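Local coordinates for protein putative Endoribonuclease L-PSP (Entamoeba histolytica, PDB 3M1X) that is of unproven function but belongs to the RutC (YjgF/YER057c/UK114) family of trimeric proteins and may have deaminase activity, at residues I70-L81 and G137-I145. Residues are numbered along the deposited sequence; the frame is centred on the assembly and turned at random.
Sequences IEEQSKQVMTNL and GALVEVECI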
ATOM      1  N   ILE A  70      16.579 -13.775  -7.745  1.00 12.04           N
ATOM      2  CA  ILE A  70      15.236 -13.626  -7.179  1.00 11.60           C
ATOM      3  C   ILE A  70      14.976 -14.646  -6.096  1.00 10.51           C
ATOM      4  O   ILE A  70      14.333 -14.367  -5.080  1.00 10.70           O
ATOM      5  CB  ILE A  70      14.102 -13.681  -8.304  1.00 12.13           C
ATOM      6  CG1 ILE A  70      12.745 -13.426  -7.643  1.00 11.40           C
ATOM      7  CG2 ILE A  70      14.097 -14.917  -9.142  1.00 14.31           C
ATOM      8  CD1 ILE A  70      12.514 -12.024  -7.051  1.00 12.58           C
ATOM      9  N   GLU A  71      15.472 -15.869  -6.287  1.00 11.19           N
ATOM     10  CA  GLU A  71      15.213 -16.926  -5.319  1.00 11.60           C
ATOM     11  C   GLU A  71      15.881 -16.545  -3.984  1.00 11.38           C
ATOM     12  O   GLU A  71      15.303 -16.652  -2.895  1.00 11.24           O
ATOM     13  CB  GLU A  71      15.713 -18.232  -5.799  1.00 12.58           C
ATOM     14  CG  GLU A  71      15.015 -18.894  -6.939  1.00 13.37           C
ATOM     15  CD  GLU A  71      15.426 -18.356  -8.346  1.00 14.06           C
ATOM     16  OE1 GLU A  71      16.306 -17.505  -8.454  1.00 15.36           O
ATOM     17  OE2 GLU A  71      14.871 -18.937  -9.312  1.00 16.41           O
ATOM     18  N   GLU A  72      17.165 -16.152  -4.052  1.00 11.18           N
ATOM     19  CA  GLU A  72      17.916 -15.801  -2.881  1.00 11.99           C
ATOM     20  C   GLU A  72      17.353 -14.605  -2.137  1.00 10.14           C
ATOM     21  O   GLU A  72      17.195 -14.648  -0.894  1.00 10.03           O
ATOM     22  CB  GLU A  72      19.373 -15.546  -3.261  1.00 11.45           C
ATOM     23  CG  GLU A  72      20.153 -16.817  -3.622  1.00 15.82           C
ATOM     24  CD  GLU A  72      21.330 -16.539  -4.504  1.00 19.99           C
ATOM     25  OE1 GLU A  72      22.081 -17.466  -4.550  1.00 37.39           O
ATOM     26  OE2 GLU A  72      21.503 -15.565  -5.221  1.00 18.89           O
ATOM     27  N   GLN A  73      17.004 -13.573  -2.874  1.00 10.10           N
ATOM     28  CA  GLN A  73      16.446 -12.425  -2.232  1.00  9.50           C
ATOM     29  C   GLN A  73      15.053 -12.674  -1.700  1.00  8.75           C
ATOM     30  O   GLN A  73      14.726 -12.149  -0.631  1.00  8.44           O
ATOM     31  CB  GLN A  73      16.437 -11.195  -3.145  1.00  9.98           C
ATOM     32  CG  GLN A  73      17.837 -10.695  -3.456  1.00 10.41           C
ATOM     33  CD  GLN A  73      17.894  -9.411  -4.251  1.00 10.22           C
ATOM     34  OE1 GLN A  73      16.914  -8.662  -4.304  1.00 10.52           O
ATOM     35  NE2 GLN A  73      19.045  -9.175  -4.892  1.00 11.35           N
ATOM     36  N   SER A  74      14.218 -13.407  -2.409  1.00  8.68           N
ATOM     37  CA  SER A  74      12.871 -13.702  -1.924  1.00  8.51           C
ATOM     38  C   SER A  74      12.879 -14.468  -0.647  1.00  8.19           C
ATOM     39  O   SER A  74      12.124 -14.187   0.315  1.00  7.88           O
ATOM     40  CB  SER A  74      12.038 -14.402  -2.975  1.00  8.96           C
ATOM     41  OG  SER A  74      11.843 -13.641  -4.125  1.00  9.44           O
ATOM     42  N   LYS A  75      13.760 -15.491  -0.533  1.00  8.37           N
ATOM     43  CA  LYS A  75      13.849 -16.235   0.689  1.00  8.41           C
ATOM     44  C   LYS A  75      14.284 -15.358   1.815  1.00  7.42           C
ATOM     45  O   LYS A  75      13.749 -15.437   2.923  1.00  8.24           O
ATOM     46  CB  LYS A  75      14.845 -17.393   0.477  1.00  9.21           C
ATOM     47  CG  LYS A  75      14.358 -18.490  -0.374  1.00 12.61           C
ATOM     48  CD  LYS A  75      15.460 -19.447  -0.795  1.00 16.84           C
ATOM     49  CE  LYS A  75      14.897 -20.470  -1.750  1.00 21.04           C
ATOM     50  NZ  LYS A  75      15.985 -21.561  -1.911  1.00 28.17           N
ATOM     51  N   GLN A  76      15.240 -14.489   1.597  1.00  8.24           N
ATOM     52  CA  GLN A  76      15.732 -13.586   2.610  1.00  8.17           C
ATOM     53  C   GLN A  76      14.658 -12.604   3.063  1.00  7.51           C
ATOM     54  O   GLN A  76      14.531 -12.298   4.245  1.00  7.27           O
ATOM     55  CB  GLN A  76      16.983 -12.851   2.200  1.00  9.03           C
ATOM     56  CG  GLN A  76      17.656 -12.068   3.355  1.00  9.71           C
ATOM     57  CD  GLN A  76      18.162 -13.024   4.445  1.00 10.38           C
ATOM     58  OE1 GLN A  76      18.955 -13.894   4.109  1.00 13.11           O
ATOM     59  NE2 GLN A  76      17.793 -12.862   5.679  1.00  9.40           N
ATOM     60  N   VAL A  77      13.891 -12.071   2.117  1.00  7.34           N
ATOM     61  CA  VAL A  77      12.816 -11.166   2.449  1.00  6.69           C
ATOM     62  C   VAL A  77      11.817 -11.839   3.391  1.00  6.36           C
ATOM     63  O   VAL A  77      11.400 -11.269   4.399  1.00  6.37           O
ATOM     64  CB  VAL A  77      12.101 -10.654   1.198  1.00  7.77           C
ATOM     65  CG1 VAL A  77      10.680 -10.052   1.503  1.00  7.56           C
ATOM     66  CG2 VAL A  77      12.965  -9.604   0.435  1.00  8.75           C
ATOM     67  N   MET A  78      11.424 -13.087   3.065  1.00  6.96           N
ATOM     68  CA  MET A  78      10.420 -13.726   3.927  1.00  6.94           C
ATOM     69  C   MET A  78      10.957 -14.083   5.280  1.00  6.88           C
ATOM     70  O   MET A  78      10.253 -13.983   6.281  1.00  6.49           O
ATOM     71  CB  MET A  78       9.867 -14.991   3.203  1.00  7.79           C
ATOM     72  CG  MET A  78       9.263 -14.795   1.882  1.00  8.15           C
ATOM     73  SD  MET A  78       8.089 -13.394   1.736  1.00  8.99           S
ATOM     74  CE  MET A  78       6.816 -13.935   2.880  1.00  9.73           C
ATOM     75  N   THR A  79      12.230 -14.449   5.354  1.00  6.79           N
ATOM     76  CA  THR A  79      12.897 -14.676   6.623  1.00  7.63           C
ATOM     77  C   THR A  79      12.965 -13.388   7.448  1.00  6.48           C
ATOM     78  O   THR A  79      12.708 -13.382   8.633  1.00  6.09           O
ATOM     79  CB  THR A  79      14.321 -15.231   6.355  1.00  8.24           C
ATOM     80  OG1 THR A  79      14.136 -16.514   5.780  1.00 11.11           O
ATOM     81  CG2 THR A  79      15.108 -15.365   7.634  1.00 10.99           C
ATOM     82  N   ASN A  80      13.320 -12.281   6.799  1.00  6.41           N
ATOM     83  CA  ASN A  80      13.369 -11.016   7.465  1.00  6.55           C
ATOM     84  C   ASN A  80      12.037 -10.600   8.064  1.00  6.37           C
ATOM     85  O   ASN A  80      11.952 -10.096   9.165  1.00  5.92           O
ATOM     86  CB  ASN A  80      13.886  -9.930   6.511  1.00  6.68           C
ATOM     87  CG  ASN A  80      15.354  -9.990   6.148  1.00  7.13           C
ATOM     88  OD1 ASN A  80      16.120 -10.730   6.813  1.00  7.21           O
ATOM     89  ND2 ASN A  80      15.766  -9.261   5.124  1.00  8.12           N
ATOM     90  N   LEU A  81      10.948 -10.766   7.262  1.00  6.10           N
ATOM     91  CA  LEU A  81       9.637 -10.484   7.780  0.70  5.51           C
ATOM     92  C   LEU A  81       9.307 -11.269   9.008  1.00  5.65           C
ATOM     93  O   LEU A  81       8.767 -10.756   9.986  1.00  6.03           O
ATOM     94  CB  LEU A  81       8.548 -10.695   6.730  0.70  7.66           C
ATOM     95  CG  LEU A  81       8.459  -9.609   5.682  0.70  8.20           C
ATOM     96  CD1 LEU A  81       7.581 -10.057   4.591  0.70 10.46           C
ATOM     97  CD2 LEU A  81       8.018  -8.239   6.258  0.70  9.93           C
ATOM     98  N   GLY A 137      18.426  -1.296  -5.716  1.00 12.01           N
ATOM     99  CA  GLY A 137      18.431  -2.246  -6.755  1.00 12.34           C
ATOM    100  C   GLY A 137      17.841  -3.584  -6.382  1.00 12.11           C
ATOM    101  O   GLY A 137      18.033  -4.591  -7.060  1.00 12.81           O
ATOM    102  N   ALA A 138      17.075  -3.646  -5.296  1.00 10.71           N
ATOM    103  CA  ALA A 138      16.481  -4.933  -4.884  1.00 11.07           C
ATOM    104  C   ALA A 138      15.603  -5.505  -5.936  1.00 10.14           C
ATOM    105  O   ALA A 138      14.914  -4.775  -6.696  1.00 11.34           O
ATOM    106  CB  ALA A 138      15.637  -4.647  -3.587  1.00 10.56           C
ATOM    107  N   LEU A 139      15.497  -6.812  -5.957  1.00 10.79           N
ATOM    108  CA  LEU A 139      14.629  -7.466  -6.883  1.00 10.56           C
ATOM    109  C   LEU A 139      13.190  -7.680  -6.395  1.00  9.28           C
ATOM    110  O   LEU A 139      12.297  -8.003  -7.143  1.00  9.48           O
ATOM    111  CB  LEU A 139      15.197  -8.852  -7.221  1.00 12.01           C
ATOM    112  CG  LEU A 139      16.538  -8.860  -7.964  1.00 13.19           C
ATOM    113  CD1 LEU A 139      16.911 -10.284  -8.232  1.00 18.19           C
ATOM    114  CD2 LEU A 139      16.495  -7.951  -9.250  1.00 18.03           C
ATOM    115  N   VAL A 140      12.995  -7.562  -5.081  1.00  8.07           N
ATOM    116  CA  VAL A 140      11.734  -7.885  -4.400  1.00  7.47           C
ATOM    117  C   VAL A 140      11.710  -7.153  -3.084  1.00  7.82           C
ATOM    118  O   VAL A 140      12.727  -7.051  -2.415  1.00  8.13           O
ATOM    119  CB  VAL A 140      11.586  -9.399  -4.250  1.00  7.99           C
ATOM    120  CG1 VAL A 140      12.806 -10.057  -3.615  1.00  9.70           C
ATOM    121  CG2 VAL A 140      10.327  -9.763  -3.490  1.00  9.90           C
ATOM    122  N   GLU A 141      10.523  -6.667  -2.715  1.00  7.56           N
ATOM    123  CA  GLU A 141      10.265  -5.994  -1.482  1.00  6.89           C
ATOM    124  C   GLU A 141       8.914  -6.443  -0.999  1.00  6.35           C
ATOM    125  O   GLU A 141       7.973  -6.449  -1.792  1.00  7.19           O
ATOM    126  CB  GLU A 141      10.303  -4.486  -1.734  1.00  6.86           C
ATOM    127  CG  GLU A 141      10.042  -3.633  -0.512  1.00  7.57           C
ATOM    128  CD  GLU A 141       9.868  -2.125  -0.851  1.00 15.62           C
ATOM    129  OE1 GLU A 141      10.748  -1.659  -1.422  1.00 19.20           O
ATOM    130  OE2 GLU A 141       8.794  -1.588  -0.538  1.00 21.53           O
ATOM    131  N   VAL A 142       8.736  -6.779   0.281  1.00  6.17           N
ATOM    132  CA  VAL A 142       7.435  -7.230   0.816  1.00  5.47           C
ATOM    133  C   VAL A 142       7.172  -6.505   2.126  1.00  5.69           C
ATOM    134  O   VAL A 142       7.996  -6.553   3.030  1.00  5.90           O
ATOM    135  CB  VAL A 142       7.377  -8.740   1.012  1.00  6.34           C
ATOM    136  CG1 VAL A 142       5.953  -9.111   1.578  1.00  6.89           C
ATOM    137  CG2 VAL A 142       7.621  -9.515  -0.312  1.00  7.50           C
ATOM    138  N   GLU A 143       6.066  -5.812   2.173  1.00  5.85           N
ATOM    139  CA  GLU A 143       5.551  -5.206   3.420  1.00  5.43           C
ATOM    140  C   GLU A 143       4.336  -5.958   3.895  1.00  4.99           C
ATOM    141  O   GLU A 143       3.722  -6.750   3.151  1.00  5.36           O
ATOM    142  CB  GLU A 143       5.218  -3.736   3.226  1.00  5.53           C
ATOM    143  CG  GLU A 143       4.161  -3.509   2.129  1.00  6.17           C
ATOM    144  CD  GLU A 143       3.734  -2.130   1.957  1.00  6.43           C
ATOM    145  OE1 GLU A 143       4.137  -1.204   2.581  1.00  7.92           O
ATOM    146  OE2 GLU A 143       2.877  -1.917   1.018  1.00 10.40           O
ATOM    147  N   CYS A 144       3.926  -5.751   5.134  1.00  4.66           N
ATOM    148  CA  CYS A 144       2.697  -6.394   5.647  1.00  4.91           C
ATOM    149  C   CYS A 144       2.123  -5.677   6.834  1.00  4.65           C
ATOM    150  O   CYS A 144       2.782  -4.840   7.449  1.00  5.60           O
ATOM    151  CB  CYS A 144       2.981  -7.856   5.945  1.00  5.72           C
ATOM    152  SG  CYS A 144       3.887  -8.172   7.469  1.00  8.50           S
ATOM    153  N   ILE A 145       0.889  -6.054   7.155  1.00  4.86           N
ATOM    154  CA  ILE A 145       0.263  -5.691   8.394  0.50  5.04           C
ATOM    155  C   ILE A 145      -0.180  -6.953   9.070  1.00  4.47           C
ATOM    156  O   ILE A 145      -0.647  -7.908   8.439  1.00  5.15           O
ATOM    157  CB  ILE A 145      -0.932  -4.701   8.237  0.50  5.98           C
ATOM    158  CG1 ILE A 145      -1.454  -4.226   9.627  0.50  7.09           C
ATOM    159  CG2 ILE A 145      -2.025  -5.318   7.414  0.50  8.30           C
ATOM    160  CD1 ILE A 145      -2.674  -3.376   9.518  0.50 11.78           C
TER
HETATM  161  O   HOH W   1      15.326  -7.805  -2.216  1.00  9.19           O
HETATM  162  O   HOH W   2      19.609  -6.824  -6.509  1.00 15.47           O
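The amide oxygen of Q73, OE1, takes two hydrogen bonds where helix 70-87 meets the start of strand 140-146: L139 N donates to OE1 at 2.9 Å and 169°, and a bridging water donates to it as well as to V140 O. The contact belongs to the alpha/beta fold of the RutC (YjgF/UK114) family, in which helices cover one face of a mixed sheet. Glutamine suits this corner because its amide can accept and donate at once: NE2 bonds to G67 O and, through a second water, to G137 O, so both ends of the amide are held and its rotation is fixed. CG stands opposite the carbonyl carbon, beside the backbone N (chi1 -67°), and the chain then runs extended, carrying the amide to L139, just before the strand. The L139 side chain crosses that of Q73 at about a right angle and sends CD1 to within 3.5 Å of I70 N.

The axes of segments 70-81 and 140-145 run nearly parallel (19°) and come within 8.4 Å, and alternate strand residues V140, V142 and C144 face the helix. V140 places CG1 between I70, Q73, S74 and V77; the I70 side chain crosses that of V140 at about a right angle, CD1 3.9 Å from V140 CB. Beta-branched valines suit the strand, and their short side chains suit a close approach of the helix: V77 CG1 lies 3.6 Å from V142 CB, and L81 CD1 3.6 Å from V142 CG1. On the other face of the sheet, E143 forms a salt bridge with K97 of a neighbouring subunit. Helix 108-119 packs beside S74, whose small hydroxyl folds back to I70 O; S74 OG and S74 N reach that oxygen from opposite faces of its carbonyl plane, OG at 2.8 Å.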